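Local coordinates for protein type II restriction enzyme AgeI (Thalassobius gelatinovorus, PDB 5DWA) that cleaves double-stranded DNA at the sequence 5'-ACCGGT-3', cutting after the A and leaving fragments with 5'-phosphate ends, at residues G124-R129 with D142-K147; G189-L194 with T270-A275. All coordinates share one frame; numbering follows the deposited sequence.

How the contacts relate
After the N-terminal hairpin and helices, strand 113-117 opens the mixed sheet and is followed by helix 123-130; contact 1 closes the short loop from this helix to the next strand, 143-148. The chain then runs through strand 159-168 and helix 178-187 to strand 191-196, where contact 2 begins. Its partner, the C-terminal helix 268-277, arrives 76 residues later, closing a much longer loop. The two loops follow in series, neither nested nor crossed. Both contacts anchor helices to one mixed sheet, on opposite faces. They still meet through strand 143-148, where Ile145, turned away from the helix of contact 1, brings CD1 to within 4.2 Å of Leu273 CD2 in contact 2.

Contact 1: residues G124-R129 with D142-K147; sequences GLALTR and DVMIEK
Ala126 is the first residue of helix 124-129 to touch the strand: its methyl CB rests 4.0 Å from Met144 SD, at the level where the two backbones come nearest. Met144 places its sulfur there with CG wedged between the backbone N and the carbonyl carbon (chi1 82°) and the chain extended beyond. One turn on, Arg129 sends its side chain over the same methionine at about a right angle, with NH1 3.7 Å from Met144 SD and Met144 CE at the guanidinium edge. A bend at chi3, 62°, helps bring the group round to Glu146. The salt bridge is end-on but converges on a single oxygen: NH1 of Arg129 lies 2.8 Å from OE2 of Glu146, and NH2 of Arg129 lies 2.9 Å from the same OE2. Both bonds are somewhat bent. OE2 sits close to the guanidinium plane, yet the carboxylate itself is turned steeply, 74° between planes, so NH1 meets it from above its plane while NH2 comes nearly along the C-O direction. The other carboxylate oxygen, OE1, is bridged by Arg114 of strand 113-117, and Arg129 NE bonds to Ser153 O; two arginines would probably stabilise this buried glutamate in its ionised form. A methionine in place of Arg129 would probably leave Glu146 OE2 without its charged mate and take from Ser153 O the bond given by NE. Strand 143-147, entered through a classic beta bulge at Asp142 and Val143 opposite Ile165, belongs to the mixed sheet of the PD-(D/E)XK nuclease fold, with helix 123-130 packed on one face.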
ATOM      1  N   GLY A 124       5.895  20.082  -4.345  1.00 19.37           N
ATOM      2  CA  GLY A 124       7.070  20.708  -3.757  1.00 19.18           C
ATOM      3  C   GLY A 124       6.816  22.101  -3.211  1.00 18.36           C
ATOM      4  O   GLY A 124       7.191  22.406  -2.080  1.00 18.70           O
ATOM      5  N   LEU A 125       6.166  22.940  -4.008  1.00 17.49           N
ATOM      6  CA  LEU A 125       5.865  24.303  -3.581  1.00 16.93           C
ATOM      7  C   LEU A 125       4.817  24.304  -2.479  1.00 15.47           C
ATOM      8  O   LEU A 125       4.936  25.034  -1.490  1.00 14.84           O
ATOM      9  CB  LEU A 125       5.397  25.150  -4.773  1.00 17.31           C
ATOM     10  CG  LEU A 125       4.947  26.577  -4.457  1.00 18.92           C
ATOM     11  CD1 LEU A 125       6.095  27.412  -3.909  1.00 19.46           C
ATOM     12  CD2 LEU A 125       4.379  27.224  -5.708  1.00 19.58           C
ATOM     13  N   ALA A 126       3.804  23.457  -2.631  1.00 14.01           N
ATOM     14  CA  ALA A 126       2.747  23.376  -1.639  1.00 12.48           C
ATOM     15  C   ALA A 126       3.301  22.991  -0.267  1.00 14.33           C
ATOM     16  O   ALA A 126       2.965  23.619   0.739  1.00 14.49           O
ATOM     17  CB  ALA A 126       1.681  22.385  -2.086  1.00 14.11           C
ATOM     18  N   LEU A 127       4.157  21.967  -0.228  1.00 15.57           N
ATOM     19  CA  LEU A 127       4.754  21.516   1.026  1.00 15.61           C
ATOM     20  C   LEU A 127       5.658  22.601   1.621  1.00 14.87           C
ATOM     21  O   LEU A 127       5.701  22.779   2.836  1.00 15.70           O
ATOM     22  CB  LEU A 127       5.546  20.221   0.822  1.00 16.33           C
ATOM     23  CG  LEU A 127       4.677  19.022   0.429  1.00 18.52           C
ATOM     24  CD1 LEU A 127       5.514  17.763   0.245  1.00 19.76           C
ATOM     25  CD2 LEU A 127       3.582  18.801   1.464  1.00 19.11           C
ATOM     26  N   THR A 128       6.365  23.321   0.756  1.00 14.35           N
ATOM     27  CA  THR A 128       7.230  24.406   1.206  1.00 15.52           C
ATOM     28  C   THR A 128       6.412  25.506   1.857  1.00 15.85           C
ATOM     29  O   THR A 128       6.773  26.017   2.926  1.00 18.50           O
ATOM     30  CB  THR A 128       8.044  24.993   0.049  1.00 15.94           C
ATOM     31  OG1 THR A 128       8.879  23.968  -0.502  1.00 16.97           O
ATOM     32  CG2 THR A 128       8.907  26.167   0.535  1.00 16.16           C
ATOM     33  N   ARG A 129       5.309  25.867   1.213  1.00 16.58           N
ATOM     34  CA  ARG A 129       4.428  26.896   1.747  1.00 15.80           C
ATOM     35  C   ARG A 129       3.757  26.421   3.030  1.00 17.12           C
ATOM     36  O   ARG A 129       3.484  27.224   3.918  1.00 19.08           O
ATOM     37  CB  ARG A 129       3.391  27.301   0.696  1.00 15.72           C
ATOM     38  CG  ARG A 129       4.007  27.963  -0.533  1.00 16.00           C
ATOM     39  CD  ARG A 129       2.970  28.185  -1.621  1.00 15.60           C
ATOM     40  NE  ARG A 129       1.911  29.085  -1.173  1.00 15.81           N
ATOM     41  CZ  ARG A 129       0.607  28.856  -1.321  1.00 17.56           C
ATOM     42  NH1 ARG A 129       0.177  27.735  -1.894  1.00 18.53           N
ATOM     43  NH2 ARG A 129      -0.273  29.742  -0.873  1.00 17.61           N
ATOM     44  N   ASP A 142      -2.750  15.071  -0.080  1.00 12.26           N
ATOM     45  CA  ASP A 142      -3.252  15.030  -1.453  1.00 11.43           C
ATOM     46  C   ASP A 142      -3.792  16.342  -2.011  1.00 11.99           C
ATOM     47  O   ASP A 142      -3.537  16.674  -3.162  1.00 13.87           O
ATOM     48  CB  ASP A 142      -4.330  13.947  -1.539  1.00 12.16           C
ATOM     49  CG  ASP A 142      -3.840  12.626  -1.006  1.00 15.02           C
ATOM     50  OD1 ASP A 142      -2.759  12.187  -1.447  1.00 17.62           O
ATOM     51  OD2 ASP A 142      -4.504  12.049  -0.126  1.00 16.43           O
ATOM     52  N   VAL A 143      -4.560  17.059  -1.208  1.00 11.14           N
ATOM     53  CA  VAL A 143      -5.217  18.270  -1.679  1.00 11.44           C
ATOM     54  C   VAL A 143      -4.905  19.388  -0.685  1.00 11.11           C
ATOM     55  O   VAL A 143      -5.048  19.210   0.523  1.00 13.55           O
ATOM     56  CB  VAL A 143      -6.744  18.066  -1.816  1.00 13.91           C
ATOM     57  CG1 VAL A 143      -7.422  19.333  -2.296  1.00 13.33           C
ATOM     58  CG2 VAL A 143      -7.083  16.863  -2.719  1.00 14.26           C
ATOM     59  N   MET A 144      -4.450  20.537  -1.163  1.00 11.93           N
ATOM     60  CA  MET A 144      -4.156  21.598  -0.211  1.00 12.89           C
ATOM     61  C   MET A 144      -5.385  22.477  -0.006  1.00 13.15           C
ATOM     62  O   MET A 144      -6.255  22.561  -0.876  1.00 13.41           O
ATOM     63  CB  MET A 144      -2.927  22.411  -0.649  1.00 16.98           C
ATOM     64  CG  MET A 144      -3.147  23.494  -1.666  1.00 21.65           C
ATOM     65  SD  MET A 144      -1.667  24.540  -1.822  1.00 23.13           S
ATOM     66  CE  MET A 144      -1.853  25.009  -3.531  1.00 23.98           C
ATOM     67  N   ILE A 145      -5.476  23.063   1.186  1.00 12.54           N
ATOM     68  CA  ILE A 145      -6.555  23.975   1.535  1.00 13.06           C
ATOM     69  C   ILE A 145      -5.942  25.348   1.732  1.00 13.39           C
ATOM     70  O   ILE A 145      -4.941  25.473   2.448  1.00 12.97           O
ATOM     71  CB  ILE A 145      -7.298  23.557   2.818  1.00 11.99           C
ATOM     72  CG1 ILE A 145      -7.648  22.064   2.802  1.00 12.38           C
ATOM     73  CG2 ILE A 145      -8.547  24.423   3.016  1.00 12.09           C
ATOM     74  CD1 ILE A 145      -8.095  21.547   4.167  1.00 13.20           C
ATOM     75  N   GLU A 146      -6.538  26.352   1.090  1.00 13.22           N
ATOM     76  CA  GLU A 146      -6.069  27.733   1.185  1.00 14.47           C
ATOM     77  C   GLU A 146      -7.202  28.663   1.575  1.00 15.52           C
ATOM     78  O   GLU A 146      -8.369  28.383   1.301  1.00 16.06           O
ATOM     79  CB  GLU A 146      -5.465  28.191  -0.138  1.00 15.32           C
ATOM     80  CG  GLU A 146      -4.176  27.494  -0.526  1.00 16.50           C
ATOM     81  CD  GLU A 146      -3.699  27.911  -1.899  1.00 17.24           C
ATOM     82  OE1 GLU A 146      -4.454  27.726  -2.877  1.00 17.95           O
ATOM     83  OE2 GLU A 146      -2.574  28.444  -2.003  1.00 19.60           O
ATOM     84  N   LYS A 147      -6.841  29.784   2.187  1.00 16.30           N
ATOM     85  CA  LYS A 147      -7.806  30.785   2.614  1.00 18.35           C
ATOM     86  C   LYS A 147      -7.329  32.152   2.155  1.00 19.94           C
ATOM     87  O   LYS A 147      -6.189  32.526   2.410  1.00 20.04           O
ATOM     88  CB  LYS A 147      -7.972  30.754   4.133  1.00 19.91           C
ATOM     89  CG  LYS A 147      -8.703  31.951   4.727  1.00 22.33           C
ATOM     90  CD  LYS A 147     -10.207  31.799   4.625  1.00 24.75           C
ATOM     91  CE  LYS A 147     -10.923  32.913   5.376  1.00 27.34           C
ATOM     92  NZ  LYS A 147     -12.381  32.636   5.493  1.00 29.16           N
TER

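Contact 2: residues G189-L194 with T270-A275; sequences GLLSVL and TDYLVA
Helix 268-277 covers one face of the central mixed sheet, and here it meets strand 191-194 through Leu191 and Val193 against Tyr272 and Leu273. Helix and strand run almost exactly antiparallel, at 173°, with their axes 11.5 Å apart, and the contacts between them are made by side chains. Leu191 divides its two methyls between neighbouring residues of the helix: CD1 lies 4.0 Å from CD2 of Leu273, while CD2 lies 3.7 Å from OH of Tyr272. Leu273 does not point straight at the strand from its CB, but its end swings inward, and its other neighbours include Leu108 of helix 84-109.

The strand beneath ends a beta-alpha-beta crossover, in which strand 159-168 leads through helix 178-187 to the parallel strand 191-196. Gly189, with positive phi, closes that helix in a Schellman motif. Between the two residues that face helix 268-277, Ser192 points to the other side of the sheet, and its OG bonds to OG of Ser182 on the crossover helix.

Tyr272 has its CG anti to the backbone N (chi1 172°), which reaches the ring out alongside the strand residues, pointing the opposite way to Leu191 and Val193. The ring is thus held between them: Leu191 CD2 lies on one side of its plane near the hydroxyl end, and Val193 CG2 approaches from the other side, 4.0 Å from CE2 of Tyr272, both obliquely. Phe238 of strand 236-239 adds a second ring, its plane inclined about 55° to that of Tyr272, and also touches Val193.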
ATOM      1  N   GLY A 189       0.407  23.498  13.110  1.00 21.40           N
ATOM      2  CA  GLY A 189      -0.791  24.316  13.149  1.00 21.06           C
ATOM      3  C   GLY A 189      -1.614  24.293  11.876  1.00 19.59           C
ATOM      4  O   GLY A 189      -2.373  25.220  11.610  1.00 22.04           O
ATOM      5  N   LEU A 190      -1.470  23.231  11.089  1.00 17.09           N
ATOM      6  CA  LEU A 190      -2.258  23.093   9.872  1.00 15.96           C
ATOM      7  C   LEU A 190      -3.451  22.163  10.077  1.00 16.52           C
ATOM      8  O   LEU A 190      -3.388  21.225  10.871  1.00 17.27           O
ATOM      9  CB  LEU A 190      -1.388  22.560   8.735  1.00 16.25           C
ATOM     10  CG  LEU A 190      -0.231  23.450   8.273  1.00 17.29           C
ATOM     11  CD1 LEU A 190       0.801  22.629   7.517  1.00 19.13           C
ATOM     12  CD2 LEU A 190      -0.747  24.577   7.391  1.00 18.52           C
ATOM     13  N   LEU A 191      -4.541  22.423   9.365  1.00 14.90           N
ATOM     14  CA  LEU A 191      -5.636  21.459   9.328  1.00 15.40           C
ATOM     15  C   LEU A 191      -5.180  20.230   8.554  1.00 14.46           C
ATOM     16  O   LEU A 191      -4.539  20.350   7.508  1.00 14.61           O
ATOM     17  CB  LEU A 191      -6.885  22.065   8.688  1.00 17.31           C
ATOM     18  CG  LEU A 191      -7.619  23.136   9.492  1.00 20.43           C
ATOM     19  CD1 LEU A 191      -8.812  23.646   8.713  1.00 21.09           C
ATOM     20  CD2 LEU A 191      -8.051  22.570  10.830  1.00 23.50           C
ATOM     21  N   SER A 192      -5.493  19.053   9.083  1.00 13.27           N
ATOM     22  CA  SER A 192      -5.168  17.805   8.398  1.00 12.76           C
ATOM     23  C   SER A 192      -6.401  16.914   8.388  1.00 13.02           C
ATOM     24  O   SER A 192      -6.696  16.230   9.368  1.00 14.68           O
ATOM     25  CB  SER A 192      -3.993  17.103   9.073  1.00 14.43           C
ATOM     26  OG  SER A 192      -3.680  15.885   8.416  1.00 15.09           O
ATOM     27  N   VAL A 193      -7.128  16.936   7.275  1.00 11.40           N
ATOM     28  CA  VAL A 193      -8.424  16.275   7.201  1.00 11.91           C
ATOM     29  C   VAL A 193      -8.302  14.951   6.465  1.00 12.26           C
ATOM     30  O   VAL A 193      -7.618  14.867   5.450  1.00 13.78           O
ATOM     31  CB  VAL A 193      -9.448  17.188   6.500  1.00 14.62           C
ATOM     32  CG1 VAL A 193     -10.797  16.508   6.362  1.00 15.92           C
ATOM     33  CG2 VAL A 193      -9.594  18.508   7.278  1.00 16.47           C
ATOM     34  N   LEU A 194      -8.942  13.914   7.005  1.00 12.50           N
ATOM     35  CA  LEU A 194      -9.108  12.653   6.292  1.00 12.70           C
ATOM     36  C   LEU A 194     -10.470  12.653   5.605  1.00 12.99           C
ATOM     37  O   LEU A 194     -11.500  12.660   6.274  1.00 15.27           O
ATOM     38  CB  LEU A 194      -8.996  11.471   7.264  1.00 13.09           C
ATOM     39  CG  LEU A 194      -9.124  10.081   6.640  1.00 14.46           C
ATOM     40  CD1 LEU A 194      -7.987   9.833   5.664  1.00 16.94           C
ATOM     41  CD2 LEU A 194      -9.148   9.008   7.732  1.00 14.81           C
ATOM     42  N   THR A 270     -17.950  21.676   4.712  1.00 18.56           N
ATOM     43  CA  THR A 270     -17.781  23.103   4.444  1.00 19.45           C
ATOM     44  C   THR A 270     -18.020  23.919   5.719  1.00 20.47           C
ATOM     45  O   THR A 270     -17.284  24.863   5.997  1.00 20.38           O
ATOM     46  CB  THR A 270     -18.703  23.598   3.312  1.00 20.61           C
ATOM     47  OG1 THR A 270     -20.079  23.484   3.700  1.00 22.27           O
ATOM     48  CG2 THR A 270     -18.462  22.787   2.052  1.00 20.34           C
ATOM     49  N   ASP A 271     -19.022  23.533   6.506  1.00 21.91           N
ATOM     50  CA  ASP A 271     -19.263  24.187   7.792  1.00 24.48           C
ATOM     51  C   ASP A 271     -18.023  24.095   8.675  1.00 23.75           C
ATOM     52  O   ASP A 271     -17.656  25.055   9.363  1.00 25.02           O
ATOM     53  CB  ASP A 271     -20.461  23.564   8.510  1.00 28.15           C
ATOM     54  CG  ASP A 271     -21.784  23.922   7.861  1.00 32.07           C
ATOM     55  OD1 ASP A 271     -21.826  24.881   7.061  1.00 33.13           O
ATOM     56  OD2 ASP A 271     -22.789  23.244   8.162  1.00 34.61           O
ATOM     57  N   TYR A 272     -17.378  22.934   8.645  1.00 22.52           N
ATOM     58  CA  TYR A 272     -16.172  22.692   9.424  1.00 21.61           C
ATOM     59  C   TYR A 272     -15.028  23.604   8.994  1.00 19.92           C
ATOM     60  O   TYR A 272     -14.406  24.257   9.826  1.00 20.52           O
ATOM     61  CB  TYR A 272     -15.752  21.224   9.306  1.00 22.05           C
ATOM     62  CG  TYR A 272     -14.412  20.914   9.923  1.00 23.77           C
ATOM     63  CD1 TYR A 272     -14.271  20.780  11.300  1.00 23.84           C
ATOM     64  CD2 TYR A 272     -13.284  20.747   9.129  1.00 24.60           C
ATOM     65  CE1 TYR A 272     -13.046  20.498  11.867  1.00 23.95           C
ATOM     66  CE2 TYR A 272     -12.057  20.464   9.686  1.00 24.34           C
ATOM     67  CZ  TYR A 272     -11.942  20.336  11.054  1.00 24.69           C
ATOM     68  OH  TYR A 272     -10.719  20.055  11.614  1.00 26.82           O
ATOM     69  N   LEU A 273     -14.756  23.650   7.695  1.00 19.70           N
ATOM     70  CA  LEU A 273     -13.701  24.520   7.184  1.00 19.45           C
ATOM     71  C   LEU A 273     -13.984  25.988   7.489  1.00 20.50           C
ATOM     72  O   LEU A 273     -13.086  26.721   7.897  1.00 21.61           O
ATOM     73  CB  LEU A 273     -13.524  24.332   5.678  1.00 18.96           C
ATOM     74  CG  LEU A 273     -12.915  22.995   5.255  1.00 19.26           C
ATOM     75  CD1 LEU A 273     -12.599  23.023   3.770  1.00 18.06           C
ATOM     76  CD2 LEU A 273     -11.668  22.669   6.074  1.00 19.51           C
ATOM     77  N   VAL A 274     -15.230  26.411   7.295  1.00 21.17           N
ATOM     78  CA  VAL A 274     -15.587  27.810   7.517  1.00 23.27           C
ATOM     79  C   VAL A 274     -15.388  28.190   8.982  1.00 24.62           C
ATOM     80  O   VAL A 274     -14.826  29.241   9.289  1.00 25.89           O
ATOM     81  CB  VAL A 274     -17.041  28.096   7.088  1.00 23.42           C
ATOM     82  CG1 VAL A 274     -17.490  29.467   7.582  1.00 24.07           C
ATOM     83  CG2 VAL A 274     -17.167  28.011   5.578  1.00 23.60           C
ATOM     84  N   ALA A 275     -15.823  27.313   9.882  1.00 24.48           N
ATOM     85  CA  ALA A 275     -15.682  27.547  11.315  1.00 25.20           C
ATOM     86  C   ALA A 275     -14.217  27.550  11.746  1.00 26.50           C
ATOM     87  O   ALA A 275     -13.792  28.398  12.531  1.00 27.65           O
ATOM     88  CB  ALA A 275     -16.460  26.503  12.095  1.00 24.28           C
TER